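Local coordinates for NAD-dependent aldehyde dehydrogenase (Burkholderia multivorans, PDB 5UJU), which catalyses the NAD-dependent oxidation of aldehydes to carboxylic acids, as a member of the aldehyde dehydrogenase family, at the interface of chains A and B. Coordinates in Å, arbitrary orientation; residue numbers count along the deposited sequence, not the author numbering. Chains: chain A/B, NAD-dependent aldehyde dehydrogenase.

Contact 1: the interface of chains A and B. Residues chain A 31-33, 526, 529; chain B 182-185, 198.
The indole of B:Trp184 is wedged between A:Tyr33 and A:Ser529. CG of B:Trp184 stands anti to the backbone N (chi1 -174°), which carries the ring off its strand and into chain A. A:Tyr33 lays its CB over one face, 3.9 Å from the centroid of the five-membered ring, while its phenol turns almost perpendicular to the indole (planes 84° apart) and directs the CD1 edge at that face, CD1 lying 3.7 Å from CZ2 of B:Trp184. The opposite face carries the amine nitrogen NZ of B:Lys198 from the same chain, displaced toward the rim. On that side, past the pyrrole rim, CB of A:Ser529 packs 3.4 Å from CD1 of B:Trp184, and CB of A:Ala526 touches NE1 and CZ2. The indole N-H is taken up by a water in the ring plane, which also binds the carbonyl O of A:Gly32. The hydroxyl OG of A:Ser529 accepts from NZ of B:Lys198 at 2.8 Å and donates to the carbonyl O of A:Arg31, also at 2.8 Å, which together probably fix the rotation of the hydroxyl. NE of A:Arg31 returns a bond to A:Ser529 O, tying the two chain A loops together. A second water joins A:Tyr33 N to B:His183 O and B:Glu185 N. The chain A residues lie in loops, A:Arg31 just after helix 18-30, and they pack on strand 181-188 of chain B, with B:Lys198 reaching up from strand 191-204.

Contact 2: the interface of chains A and B. Residues chain A 199, 201, 203, 557; chain B 502, 506.
B:His502 projects from helix 495-508 of chain B toward strand 191-204 of chain A, where it meets A:Thr201 tip to tip. From CB the ring is sent off with CG anti to the backbone N (chi1 177°), pointing away from the helix. CG lies 4.0 Å from NH2 of A:Arg199, and ND1 and CE1 are nearer to the same nitrogen, each at 3.5 Å. The guanidinium NH2 thus sits over one face of the imidazole, offset toward its rim, in a cation-pi contact; the two planes are inclined by 32° and the side chains cross at about a right angle. A:Arg199 is poorly ordered, so this cover is probably loose. The far face of the ring is backed by CG2 of B:Val506 from the next turn of the same helix. CD2 lies 4.0 Å from OG1 of A:Thr201, and at the tip NE2 shares a 2.9 Å hydrogen bond with that hydroxyl, the donor undecided. OG1 is anti to the carbonyl carbon (chi1 -56°), which turns the hydroxyl toward the imidazole. Farther along the helix, CG1 of B:Val506 packs 4.0 Å from CG2 of A:Val203, while A:Val557 on strand 554-562 borders the B:Val506 backbone. The patch seats the helix of one subunit on two strands of the other by a polar tip and a small aliphatic contact, and probably helps to hold together the two chains of the deposited assembly.

Contact 3: the interface of chains A and B. Residues chain A 513, 524-525, 529-531; chain B 184, 198, 200, 558, 560.
Strand 554-562 of chain B belongs to the oligomerisation strands typical of the aldehyde dehydrogenase family, and here it joins strand 511-514 of chain A through a parallel bridge between A:Ser513 and B:Arg560. CG of B:Arg560 sits between its backbone N and carbonyl carbon (chi1 59°), and the chain then runs extended to NE, which brings the guanidinium to A:Ser513 and A:Gln524. Side-on, NE and NH2 grip the hydroxyl OG of A:Ser513, which lies in the guanidinium plane, the NE bond being 2.9 Å and fairly straight (165° at H). End-on, NH1 and NH2 share the carbonyl O of A:Gln524, which is tilted from that plane; NH2 approaches in the carbonyl plane at 3.0 Å and NH1 from above it. A:Asp530 crosses this arginine at about a right angle and makes a longer salt bridge, OD2 to NH1 of B:Arg560 at 3.9 Å. Its other carboxylate oxygen, OD1, is held from opposite faces: B:Lys198 NZ forms a salt bridge on the syn side, tilted out of the plane, and B:Gln558 NE2 donates at 3.1 Å from above the carboxylate. The same B:Gln558 amide accepts from the backbone N of A:Phe531 through OE1 at 2.9 Å, so its two ends read adjacent residues and fix its flip. The phenol OH of B:Tyr200 donates to A:Ser529 O at 2.8 Å. The edge of A:Phe531 points at the rim of the B:Tyr200 ring, CE2 of A:Phe531 lying 3.7 Å from CD1 of B:Tyr200, which is in the plane of the phenyl ring.

Contact 1: the interface of chains A and B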
loop_
_atom_site.group_PDB
_atom_site.type_symbol
_atom_site.label_atom_id
_atom_site.label_comp_id
_atom_site.label_asym_id
_atom_site.label_seq_id
_atom_site.Cartn_x
_atom_site.Cartn_y
_atom_site.Cartn_z
ATOM N N ARG A 31 -15.327 15.979 2.467
ATOM C CA ARG A 31 -14.216 16.641 3.160
ATOM C C ARG A 31 -14.572 18.040 3.678
ATOM O O ARG A 31 -13.686 18.876 3.878
ATOM C CB ARG A 31 -12.959 16.679 2.274
ATOM C CG ARG A 31 -12.523 15.270 1.810
ATOM C CD ARG A 31 -11.051 15.174 1.376
ATOM N NE ARG A 31 -10.127 15.145 2.514
ATOM C CZ ARG A 31 -9.877 14.072 3.268
ATOM N NH1 ARG A 31 -10.485 12.908 3.033
ATOM N NH2 ARG A 31 -9.012 14.159 4.272
ATOM N N GLY A 32 -15.858 18.293 3.938
ATOM C CA GLY A 32 -16.277 19.411 4.762
ATOM C C GLY A 32 -16.034 19.110 6.235
ATOM O O GLY A 32 -15.292 18.187 6.591
ATOM N N TYR A 33 -16.658 19.913 7.108
ATOM C CA TYR A 33 -16.527 19.715 8.552
ATOM C C TYR A 33 -17.544 18.693 9.058
ATOM O O TYR A 33 -18.742 18.812 8.784
ATOM C CB TYR A 33 -16.705 21.018 9.343
ATOM C CG TYR A 33 -16.714 20.709 10.830
ATOM C CD1 TYR A 33 -15.552 20.275 11.464
ATOM C CD2 TYR A 33 -17.889 20.768 11.580
ATOM C CE1 TYR A 33 -15.542 19.944 12.810
ATOM C CE2 TYR A 33 -17.891 20.435 12.938
ATOM C CZ TYR A 33 -16.711 20.019 13.543
ATOM O OH TYR A 33 -16.676 19.683 14.882
ATOM N N ALA A 526 -8.175 18.713 11.094
ATOM C CA ALA A 526 -9.472 18.104 11.352
ATOM C C ALA A 526 -9.575 16.792 10.593
ATOM O O ALA A 526 -9.286 16.742 9.389
ATOM C CB ALA A 526 -10.614 19.038 10.948
ATOM N N SER A 529 -11.163 15.820 6.686
ATOM C CA SER A 529 -10.916 16.917 5.758
ATOM C C SER A 529 -9.414 17.088 5.524
ATOM O O SER A 529 -8.962 17.104 4.371
ATOM C CB SER A 529 -11.553 18.209 6.275
ATOM O OG SER A 529 -11.376 19.281 5.353
ATOM N N ALA B 182 -13.055 21.548 -1.246
ATOM C CA ALA B 182 -14.137 21.352 -0.293
ATOM C C ALA B 182 -14.321 22.613 0.520
ATOM O O ALA B 182 -13.354 23.327 0.803
ATOM C CB ALA B 182 -13.864 20.169 0.647
ATOM N N HIS B 183 -15.572 22.894 0.881
ATOM C CA HIS B 183 -15.875 23.957 1.828
ATOM C C HIS B 183 -15.968 23.377 3.238
ATOM O O HIS B 183 -16.841 22.542 3.526
ATOM C CB HIS B 183 -17.166 24.689 1.474
ATOM C CG HIS B 183 -17.469 25.816 2.408
ATOM N ND1 HIS B 183 -16.902 27.067 2.272
ATOM C CD2 HIS B 183 -18.249 25.875 3.512
ATOM C CE1 HIS B 183 -17.336 27.852 3.242
ATOM N NE2 HIS B 183 -18.156 27.155 4.006
ATOM N N TRP B 184 -15.058 23.808 4.106
ATOM C CA TRP B 184 -14.958 23.320 5.477
ATOM C C TRP B 184 -15.458 24.423 6.396
ATOM O O TRP B 184 -14.833 25.482 6.494
ATOM C CB TRP B 184 -13.517 22.929 5.788
ATOM C CG TRP B 184 -13.291 22.283 7.131
ATOM C CD1 TRP B 184 -13.295 20.939 7.409
ATOM C CD2 TRP B 184 -12.991 22.946 8.371
ATOM N NE1 TRP B 184 -13.028 20.730 8.742
ATOM C CE2 TRP B 184 -12.832 21.942 9.354
ATOM C CE3 TRP B 184 -12.844 24.286 8.745
ATOM C CZ2 TRP B 184 -12.540 22.239 10.685
ATOM C CZ3 TRP B 184 -12.552 24.584 10.078
ATOM C CH2 TRP B 184 -12.407 23.562 11.029
ATOM N N GLU B 185 -16.595 24.193 7.055
ATOM C CA GLU B 185 -17.197 25.214 7.905
ATOM C C GLU B 185 -17.568 24.608 9.249
ATOM O O GLU B 185 -18.371 23.672 9.314
ATOM C CB GLU B 185 -18.429 25.846 7.248
ATOM C CG GLU B 185 -19.034 26.977 8.077
ATOM C CD GLU B 185 -20.041 27.800 7.304
ATOM O OE1 GLU B 185 -19.888 27.900 6.071
ATOM O OE2 GLU B 185 -20.974 28.351 7.929
ATOM N N LYS B 198 -10.615 24.194 1.241
ATOM C CA LYS B 198 -9.562 23.217 1.054
ATOM C C LYS B 198 -9.407 22.959 -0.435
ATOM O O LYS B 198 -10.371 23.010 -1.198
ATOM C CB LYS B 198 -9.873 21.908 1.782
ATOM C CG LYS B 198 -10.359 22.063 3.219
ATOM C CD LYS B 198 -9.300 22.677 4.106
ATOM C CE LYS B 198 -9.786 22.798 5.542
ATOM N NZ LYS B 198 -9.883 21.486 6.261
HETATM O O HOH W 1 -13.688 17.789 8.981
HETATM O O HOH W 2 -18.245 22.041 6.087
#

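Contact 2: the interface of chains A and B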
loop_
_atom_site.group_PDB
_atom_site.type_symbol
_atom_site.label_atom_id
_atom_site.label_comp_id
_atom_site.label_asym_id
_atom_site.label_seq_id
_atom_site.Cartn_x
_atom_site.Cartn_y
_atom_site.Cartn_z
ATOM N N ARG A 199 -16.199 -17.118 -5.128
ATOM C CA ARG A 199 -16.401 -16.766 -3.733
ATOM C C ARG A 199 -15.173 -16.000 -3.270
ATOM O O ARG A 199 -14.051 -16.366 -3.613
ATOM C CB ARG A 199 -16.642 -18.040 -2.889
ATOM C CG ARG A 199 -16.594 -17.885 -1.371
ATOM C CD ARG A 199 -16.866 -19.241 -0.711
ATOM N NE ARG A 199 -16.528 -19.304 0.710
ATOM C CZ ARG A 199 -16.577 -20.419 1.438
ATOM N NH1 ARG A 199 -16.958 -21.568 0.883
ATOM N NH2 ARG A 199 -16.258 -20.387 2.726
ATOM N N THR A 201 -13.226 -14.371 0.056
ATOM C CA THR A 201 -13.086 -14.332 1.501
ATOM C C THR A 201 -12.078 -13.247 1.850
ATOM O O THR A 201 -10.967 -13.243 1.317
ATOM C CB THR A 201 -12.623 -15.692 2.031
ATOM O OG1 THR A 201 -13.542 -16.708 1.603
ATOM C CG2 THR A 201 -12.531 -15.691 3.552
ATOM N N VAL A 203 -9.399 -11.827 4.140
ATOM C CA VAL A 203 -8.457 -12.417 5.080
ATOM C C VAL A 203 -7.575 -11.316 5.666
ATOM O O VAL A 203 -6.914 -10.587 4.918
ATOM C CB VAL A 203 -7.602 -13.503 4.407
ATOM C CG1 VAL A 203 -6.630 -14.115 5.404
ATOM C CG2 VAL A 203 -8.513 -14.600 3.818
ATOM N N VAL A 557 -8.912 -13.922 -0.589
ATOM C CA VAL A 557 -8.650 -15.284 -1.050
ATOM C C VAL A 557 -9.916 -15.790 -1.731
ATOM O O VAL A 557 -10.979 -15.892 -1.105
ATOM C CB VAL A 557 -8.232 -16.216 0.103
ATOM C CG1 VAL A 557 -8.217 -17.681 -0.376
ATOM C CG2 VAL A 557 -6.854 -15.830 0.644
ATOM N N HIS B 502 -10.823 -24.989 1.431
ATOM C CA HIS B 502 -10.921 -23.539 1.581
ATOM C C HIS B 502 -10.052 -23.054 2.729
ATOM O O HIS B 502 -9.407 -22.003 2.616
ATOM C CB HIS B 502 -12.367 -23.083 1.797
ATOM C CG HIS B 502 -12.498 -21.603 2.032
ATOM N ND1 HIS B 502 -12.837 -21.070 3.258
ATOM C CD2 HIS B 502 -12.317 -20.547 1.201
ATOM C CE1 HIS B 502 -12.876 -19.752 3.170
ATOM N NE2 HIS B 502 -12.561 -19.408 1.934
ATOM N N VAL B 506 -7.013 -20.316 2.503
ATOM C CA VAL B 506 -6.893 -19.159 3.386
ATOM C C VAL B 506 -5.541 -19.180 4.087
ATOM O O VAL B 506 -4.845 -18.168 4.157
ATOM C CB VAL B 506 -8.059 -19.129 4.391
ATOM C CG1 VAL B 506 -7.771 -18.154 5.539
ATOM C CG2 VAL B 506 -9.348 -18.773 3.678
#

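Contact 3: the interface of chains A and B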
loop_
_atom_site.group_PDB
_atom_site.type_symbol
_atom_site.label_atom_id
_atom_site.label_comp_id
_atom_site.label_asym_id
_atom_site.label_seq_id
_atom_site.Cartn_x
_atom_site.Cartn_y
_atom_site.Cartn_z
ATOM N N SER A 513 -0.795 25.870 4.488
ATOM C CA SER A 513 -1.736 26.800 5.100
ATOM C C SER A 513 -1.418 28.212 4.626
ATOM O O SER A 513 -0.245 28.602 4.565
ATOM C CB SER A 513 -1.669 26.710 6.632
ATOM O OG SER A 513 -1.992 25.388 7.086
ATOM N N GLN A 524 -3.153 22.800 13.809
ATOM C CA GLN A 524 -4.425 22.091 13.885
ATOM C C GLN A 524 -4.753 21.353 12.592
ATOM O O GLN A 524 -4.428 21.805 11.489
ATOM C CB GLN A 524 -5.557 23.066 14.203
ATOM C CG GLN A 524 -5.410 23.758 15.540
ATOM C CD GLN A 524 -6.415 24.874 15.725
ATOM O OE1 GLN A 524 -6.648 25.679 14.821
ATOM N NE2 GLN A 524 -7.042 24.908 16.894
ATOM N N SER A 525 -5.407 20.198 12.741
ATOM C CA SER A 525 -5.943 19.493 11.585
ATOM C C SER A 525 -7.214 18.768 12.007
ATOM O O SER A 525 -7.310 18.258 13.128
ATOM C CB SER A 525 -4.929 18.508 10.969
ATOM O OG SER A 525 -4.756 17.335 11.747
ATOM N N SER A 529 -11.163 15.820 6.686
ATOM C CA SER A 529 -10.916 16.917 5.758
ATOM C C SER A 529 -9.414 17.088 5.524
ATOM O O SER A 529 -8.962 17.104 4.371
ATOM C CB SER A 529 -11.553 18.209 6.275
ATOM O OG SER A 529 -11.376 19.281 5.353
ATOM N N ASP A 530 -8.627 17.168 6.601
ATOM C CA ASP A 530 -7.191 17.410 6.504
ATOM C C ASP A 530 -6.432 16.086 6.560
ATOM O O ASP A 530 -6.512 15.361 7.558
ATOM C CB ASP A 530 -6.723 18.338 7.626
ATOM C CG ASP A 530 -7.482 19.662 7.645
ATOM O OD1 ASP A 530 -7.732 20.237 6.560
ATOM O OD2 ASP A 530 -7.840 20.123 8.746
ATOM N N PHE A 531 -5.686 15.786 5.498
ATOM C CA PHE A 531 -4.722 14.696 5.545
ATOM C C PHE A 531 -3.570 15.095 6.453
ATOM O O PHE A 531 -2.935 16.137 6.242
ATOM C CB PHE A 531 -4.198 14.378 4.146
ATOM C CG PHE A 531 -5.258 13.903 3.194
ATOM C CD1 PHE A 531 -5.758 12.610 3.282
ATOM C CD2 PHE A 531 -5.753 14.755 2.210
ATOM C CE1 PHE A 531 -6.735 12.171 2.409
ATOM C CE2 PHE A 531 -6.726 14.327 1.333
ATOM C CZ PHE A 531 -7.221 13.030 1.432
ATOM N N TRP B 184 -15.058 23.808 4.106
ATOM C CA TRP B 184 -14.958 23.320 5.477
ATOM C C TRP B 184 -15.458 24.423 6.396
ATOM O O TRP B 184 -14.833 25.482 6.494
ATOM C CB TRP B 184 -13.517 22.929 5.788
ATOM C CG TRP B 184 -13.291 22.283 7.131
ATOM C CD1 TRP B 184 -13.295 20.939 7.409
ATOM C CD2 TRP B 184 -12.991 22.946 8.371
ATOM N NE1 TRP B 184 -13.028 20.730 8.742
ATOM C CE2 TRP B 184 -12.832 21.942 9.354
ATOM C CE3 TRP B 184 -12.844 24.286 8.745
ATOM C CZ2 TRP B 184 -12.540 22.239 10.685
ATOM C CZ3 TRP B 184 -12.552 24.584 10.078
ATOM C CH2 TRP B 184 -12.407 23.562 11.029
ATOM N N LYS B 198 -10.615 24.194 1.241
ATOM C CA LYS B 198 -9.562 23.217 1.054
ATOM C C LYS B 198 -9.407 22.959 -0.435
ATOM O O LYS B 198 -10.371 23.010 -1.198
ATOM C CB LYS B 198 -9.873 21.908 1.782
ATOM C CG LYS B 198 -10.359 22.063 3.219
ATOM C CD LYS B 198 -9.300 22.677 4.106
ATOM C CE LYS B 198 -9.786 22.798 5.542
ATOM N NZ LYS B 198 -9.883 21.486 6.261
ATOM N N TYR B 200 -7.214 20.187 -3.039
ATOM C CA TYR B 200 -6.506 18.912 -3.054
ATOM C C TYR B 200 -5.882 18.712 -4.424
ATOM O O TYR B 200 -6.577 18.786 -5.443
ATOM C CB TYR B 200 -7.447 17.755 -2.699
ATOM C CG TYR B 200 -8.154 17.975 -1.375
ATOM C CD1 TYR B 200 -7.540 17.643 -0.168
ATOM C CD2 TYR B 200 -9.428 18.535 -1.333
ATOM C CE1 TYR B 200 -8.184 17.854 1.054
ATOM C CE2 TYR B 200 -10.085 18.737 -0.129
ATOM C CZ TYR B 200 -9.457 18.408 1.065
ATOM O OH TYR B 200 -10.108 18.625 2.262
ATOM N N GLN B 558 -2.519 18.957 -0.002
ATOM C CA GLN B 558 -3.634 19.875 0.181
ATOM C C GLN B 558 -3.165 21.277 0.550
ATOM O O GLN B 558 -2.042 21.485 1.010
ATOM C CB GLN B 558 -4.583 19.377 1.272
ATOM C CG GLN B 558 -4.031 19.512 2.677
ATOM C CD GLN B 558 -5.079 19.185 3.735
ATOM O OE1 GLN B 558 -5.603 18.068 3.787
ATOM N NE2 GLN B 558 -5.392 20.167 4.582
ATOM N N ARG B 560 -5.103 25.001 2.451
ATOM C CA ARG B 560 -6.287 25.568 3.079
ATOM C C ARG B 560 -6.119 27.066 3.218
ATOM O O ARG B 560 -5.008 27.568 3.408
ATOM C CB ARG B 560 -6.574 24.964 4.459
ATOM C CG ARG B 560 -5.457 25.141 5.464
ATOM C CD ARG B 560 -5.764 24.409 6.770
ATOM N NE ARG B 560 -4.600 24.364 7.644
ATOM C CZ ARG B 560 -4.606 23.872 8.879
ATOM N NH1 ARG B 560 -5.725 23.373 9.408
ATOM N NH2 ARG B 560 -3.488 23.874 9.589
#

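Contact 1 and contact 3 are neighbouring parts of one patch, their C-alpha centres about 7 Å apart, and share A:Ser529, B:Trp184 and B:Lys198; the lysine links them, resting against the tryptophan in one and bridging to the aspartate in the other. Contact 2 lies about 38 Å from both and reverses the roles: there chain A supplies strands 191-204 and 554-562, which chain B supplies in contact 3. With the two-fold symmetry every patch recurs with chains exchanged, so the same pair of strands in each subunit is engaged at both locations, an arrangement consistent with a reciprocal dimer.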